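Local coordinates for fumarate reductase iron-sulfur subunit (Mycolicibacterium smegmatis, PDB 7D6V), which carries electrons through its iron-sulfur clusters from succinate oxidation towards quinone in the membrane, as the iron-sulfur subunit of mycobacterial succinate dehydrogenase Sdh1, at the interface of chains A and B. Coordinates in Å, arbitrary orientation; residue numbers count along the deposited sequence, not the author numbering. Chains: chain A, Fumarate reductase iron-sulfur subunit; chain B, Succinate dehydrogenase (Membrane anchor subunit).

Contact 1: the interface of chains A and B. Residues chain A 229-230, 232-233, 237; chain B 156, 211, 216.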
loop_
_atom_site.group_PDB
_atom_site.type_symbol
_atom_site.label_atom_id
_atom_site.label_comp_id
_atom_site.label_asym_id
_atom_site.label_seq_id
_atom_site.Cartn_x
_atom_site.Cartn_y
_atom_site.Cartn_z
ATOM N N GLU A 229 -2.182 -26.451 -5.521
ATOM C CA GLU A 229 -1.309 -27.614 -5.648
ATOM C C GLU A 229 -0.998 -28.233 -4.289
ATOM O O GLU A 229 -0.939 -29.460 -4.159
ATOM C CB GLU A 229 -0.028 -27.221 -6.377
ATOM C CG GLU A 229 -0.230 -26.931 -7.851
ATOM C CD GLU A 229 -0.644 -28.163 -8.635
ATOM O OE1 GLU A 229 0.151 -29.122 -8.712
ATOM O OE2 GLU A 229 -1.769 -28.177 -9.173
ATOM N N ARG A 230 -0.795 -27.406 -3.262
ATOM C CA ARG A 230 -0.569 -27.937 -1.918
ATOM C C ARG A 230 -1.818 -28.625 -1.369
ATOM O O ARG A 230 -1.729 -29.677 -0.718
ATOM C CB ARG A 230 -0.107 -26.814 -0.994
ATOM C CG ARG A 230 1.202 -26.196 -1.440
ATOM C CD ARG A 230 1.622 -25.013 -0.601
ATOM N NE ARG A 230 2.907 -24.493 -1.055
ATOM C CZ ARG A 230 3.829 -23.963 -0.261
ATOM N NH1 ARG A 230 3.616 -23.871 1.042
ATOM N NH2 ARG A 230 4.968 -23.523 -0.770
ATOM N N ALA A 232 -4.016 -30.090 -3.208
ATOM C CA ALA A 232 -4.069 -31.353 -3.935
ATOM C C ALA A 232 -3.085 -32.363 -3.361
ATOM O O ALA A 232 -3.373 -33.563 -3.324
ATOM C CB ALA A 232 -3.796 -31.116 -5.417
ATOM N N ASP A 233 -1.912 -31.897 -2.928
ATOM C CA ASP A 233 -0.997 -32.750 -2.176
ATOM C C ASP A 233 -1.705 -33.383 -0.990
ATOM O O ASP A 233 -1.614 -34.592 -0.761
ATOM C CB ASP A 233 0.197 -31.940 -1.671
ATOM C CG ASP A 233 1.282 -31.784 -2.698
ATOM O OD1 ASP A 233 1.202 -32.417 -3.768
ATOM O OD2 ASP A 233 2.229 -31.028 -2.415
ATOM N N ASP A 237 -4.427 -36.502 -4.019
ATOM C CA ASP A 237 -3.273 -37.192 -4.593
ATOM C C ASP A 237 -3.337 -38.668 -4.244
ATOM O O ASP A 237 -3.090 -39.037 -3.080
ATOM C CB ASP A 237 -1.971 -36.574 -4.090
ATOM C CG ASP A 237 -0.856 -36.654 -5.109
ATOM O OD1 ASP A 237 -0.093 -35.677 -5.228
ATOM O OD2 ASP A 237 -0.739 -37.691 -5.791
ATOM N N ARG B 156 -1.250 -33.036 -12.367
ATOM C CA ARG B 156 0.152 -33.436 -12.275
ATOM C C ARG B 156 0.396 -34.815 -12.879
ATOM O O ARG B 156 1.489 -35.089 -13.389
ATOM C CB ARG B 156 0.608 -33.399 -10.817
ATOM C CG ARG B 156 -0.236 -34.234 -9.875
ATOM C CD ARG B 156 0.194 -34.044 -8.435
ATOM N NE ARG B 156 -0.189 -32.729 -7.931
ATOM C CZ ARG B 156 -0.106 -32.363 -6.658
ATOM N NH1 ARG B 156 0.344 -33.214 -5.751
ATOM N NH2 ARG B 156 -0.476 -31.147 -6.292
ATOM N N HIS B 211 5.480 -26.549 -8.944
ATOM C CA HIS B 211 5.193 -27.054 -7.607
ATOM C C HIS B 211 6.058 -28.262 -7.268
ATOM O O HIS B 211 6.607 -28.349 -6.165
ATOM C CB HIS B 211 3.710 -27.401 -7.510
ATOM C CG HIS B 211 3.321 -28.050 -6.222
ATOM N ND1 HIS B 211 3.063 -29.398 -6.124
ATOM C CD2 HIS B 211 3.130 -27.538 -4.985
ATOM C CE1 HIS B 211 2.739 -29.690 -4.880
ATOM N NE2 HIS B 211 2.772 -28.580 -4.168
ATOM N N ARG B 216 6.728 -26.547 -3.624
ATOM C CA ARG B 216 6.149 -27.037 -2.381
ATOM C C ARG B 216 7.114 -26.989 -1.206
ATOM O O ARG B 216 6.725 -27.366 -0.096
ATOM C CB ARG B 216 5.649 -28.468 -2.572
ATOM C CG ARG B 216 6.749 -29.455 -2.894
ATOM C CD ARG B 216 6.199 -30.849 -3.091
ATOM N NE ARG B 216 5.671 -31.390 -1.844
ATOM C CZ ARG B 216 4.887 -32.458 -1.767
ATOM N NH1 ARG B 216 4.539 -33.105 -2.870
ATOM N NH2 ARG B 216 4.452 -32.880 -0.587
#
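B:Arg156 of the membrane anchor reaches across to a cluster of acceptors on the iron-sulfur subunit, and salt bridges dominate the contact. Its two terminal nitrogens divide the work. NH2 gives a hydrogen bond to the backbone carbonyl O of A:Glu229, 2.8 Å away and almost in the guanidinium plane, and forms a longer salt bridge with the carboxylate OE1 of the same residue, which it meets from above the carboxylate plane. NH1 turns to two aspartates: it is paired with OD1 of A:Asp237 at 2.6 Å, met nearly along the C-O axis, and with OD1 of A:Asp233, where the modelled separation is too short to be trusted in detail. Arginine suits this place because one flat cation can serve a carbonyl and several carboxylates together; a bend at chi3 (72°) turns its head towards them.

The other oxygen of A:Asp233, OD2, faces two basic residues. NE2 of B:His211 lies 3.1 Å from OD2, but an N-H there would point well away, making at best a poorly directed hydrogen bond. The guanidinium of B:Arg216 instead presents its face, with OD2 3.0 Å above its centre, so this salt bridge is electrostatic and lacks a directed N-H.

Packing completes the patch. CB of A:Glu229 lies over one face of the B:His211 imidazole, 3.5 Å from the ring centroid, while CG of A:Asp233 sits at the ring edge. The methyl of A:Ala232 is small enough to let the B:Arg156 head lie close to the helix.

Chain A contributes the C-terminal part of helix 219-235 and the loop after it; chain B contributes the start of helix 155-175, helix 207-215 and the residue following that helix.

Contact 2: the interface of chains A and B. Residues chain A 134, 137; chain B 220, 227.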
loop_
_atom_site.group_PDB
_atom_site.type_symbol
_atom_site.label_atom_id
_atom_site.label_comp_id
_atom_site.label_asym_id
_atom_site.label_seq_id
_atom_site.Cartn_x
_atom_site.Cartn_y
_atom_site.Cartn_z
ATOM N N GLU A 134 16.214 -15.531 0.575
ATOM C CA GLU A 134 15.512 -16.398 -0.361
ATOM C C GLU A 134 14.376 -17.157 0.304
ATOM O O GLU A 134 13.450 -17.591 -0.387
ATOM C CB GLU A 134 16.489 -17.375 -1.013
ATOM C CG GLU A 134 17.074 -18.402 -0.069
ATOM C CD GLU A 134 18.412 -17.982 0.490
ATOM O OE1 GLU A 134 18.694 -16.766 0.515
ATOM O OE2 GLU A 134 19.186 -18.868 0.906
ATOM N N ASN A 137 11.472 -14.155 0.351
ATOM C CA ASN A 137 11.086 -13.392 -0.837
ATOM C C ASN A 137 9.624 -13.620 -1.218
ATOM O O ASN A 137 8.901 -12.667 -1.546
ATOM C CB ASN A 137 11.997 -13.759 -2.007
ATOM C CG ASN A 137 13.324 -13.040 -1.962
ATOM O OD1 ASN A 137 13.397 -11.879 -1.569
ATOM N ND2 ASN A 137 14.382 -13.726 -2.366
ATOM N N PHE B 220 14.066 -22.678 1.044
ATOM C CA PHE B 220 14.912 -22.741 -0.140
ATOM C C PHE B 220 16.391 -22.737 0.213
ATOM O O PHE B 220 17.218 -23.103 -0.626
ATOM C CB PHE B 220 14.605 -21.567 -1.071
ATOM C CG PHE B 220 13.388 -21.768 -1.927
ATOM C CD1 PHE B 220 13.121 -22.999 -2.496
ATOM C CD2 PHE B 220 12.513 -20.723 -2.166
ATOM C CE1 PHE B 220 12.005 -23.184 -3.284
ATOM C CE2 PHE B 220 11.396 -20.902 -2.953
ATOM C CZ PHE B 220 11.141 -22.134 -3.512
ATOM N N TYR B 227 16.177 -25.050 -5.473
ATOM C CA TYR B 227 15.955 -23.610 -5.567
ATOM C C TYR B 227 16.323 -23.082 -6.950
ATOM O O TYR B 227 15.579 -22.290 -7.540
ATOM C CB TYR B 227 16.757 -22.887 -4.487
ATOM C CG TYR B 227 16.579 -21.387 -4.501
ATOM C CD1 TYR B 227 15.318 -20.820 -4.572
ATOM C CD2 TYR B 227 17.673 -20.539 -4.443
ATOM C CE1 TYR B 227 15.150 -19.458 -4.586
ATOM C CE2 TYR B 227 17.513 -19.174 -4.456
ATOM C CZ TYR B 227 16.250 -18.639 -4.527
ATOM O OH TYR B 227 16.085 -17.274 -4.541
#
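Helix 133-142 of the iron-sulfur subunit presents its first turn to two aromatic residues of the membrane anchor, one from the short 3-10 helix 220-222 and the other from helix 224-237. A:Glu134 is the centre of the contact, and its aliphatic stem does the touching. CB lies 3.6 Å from the phenolic OH of B:Tyr227 and 3.7 Å from CZ, so the far end of the tyrosine ring rests against the beginning of the glutamate side chain. Tyrosine is well suited here: its length carries the flat ring across to chain A, where the far end, CZ and OH, packs on the glutamate CB. With CG opposite the backbone N about CA-CB (chi1 -180°), the ring projects away from its own helix towards A:Glu134.

B:Phe220 takes a different approach. Its edge faces the backbone carbonyl O of A:Glu134, which lies in the ring plane 3.7 Å from CD2, a weakly polar contact that fits the slightly positive rim of an aromatic ring. Its CB also comes within 4.1 Å of CG of A:Glu134, as the two side chains run past each other in opposite senses. Within chain B, CD1 of B:Tyr227 sits 3.4 Å above the phenylalanine ring plane, towards its rim, and this intrachain packing probably helps hold both aromatics in place.

A:Glu134 has its CG between the backbone N and the carbonyl carbon (chi1 67°), which leads the carboxylate away from the tyrosine hydroxyl and leaves methylene groups for packing. A:Asn137, about a turn further on, borders the patch. The patch thus joins the N-terminal half of helix 133-142 to two consecutive helical elements of the anchor.

The centres of the C-alpha atoms of contact 1 and contact 2 lie about 19 Å apart, and the two share no residue. On chain A they use separate helices, 219-235 and 133-142. On chain B, contact 1 draws partly on helix 207-215 and the residue after it, while contact 2 follows shortly along the sequence, so one stretch of the anchor reaches both. The charged network of contact 1 and the lighter packing of contact 2 probably complement each other in fixing the orientation of the two subunits, which electron transfer from the iron-sulfur clusters towards the membrane would require.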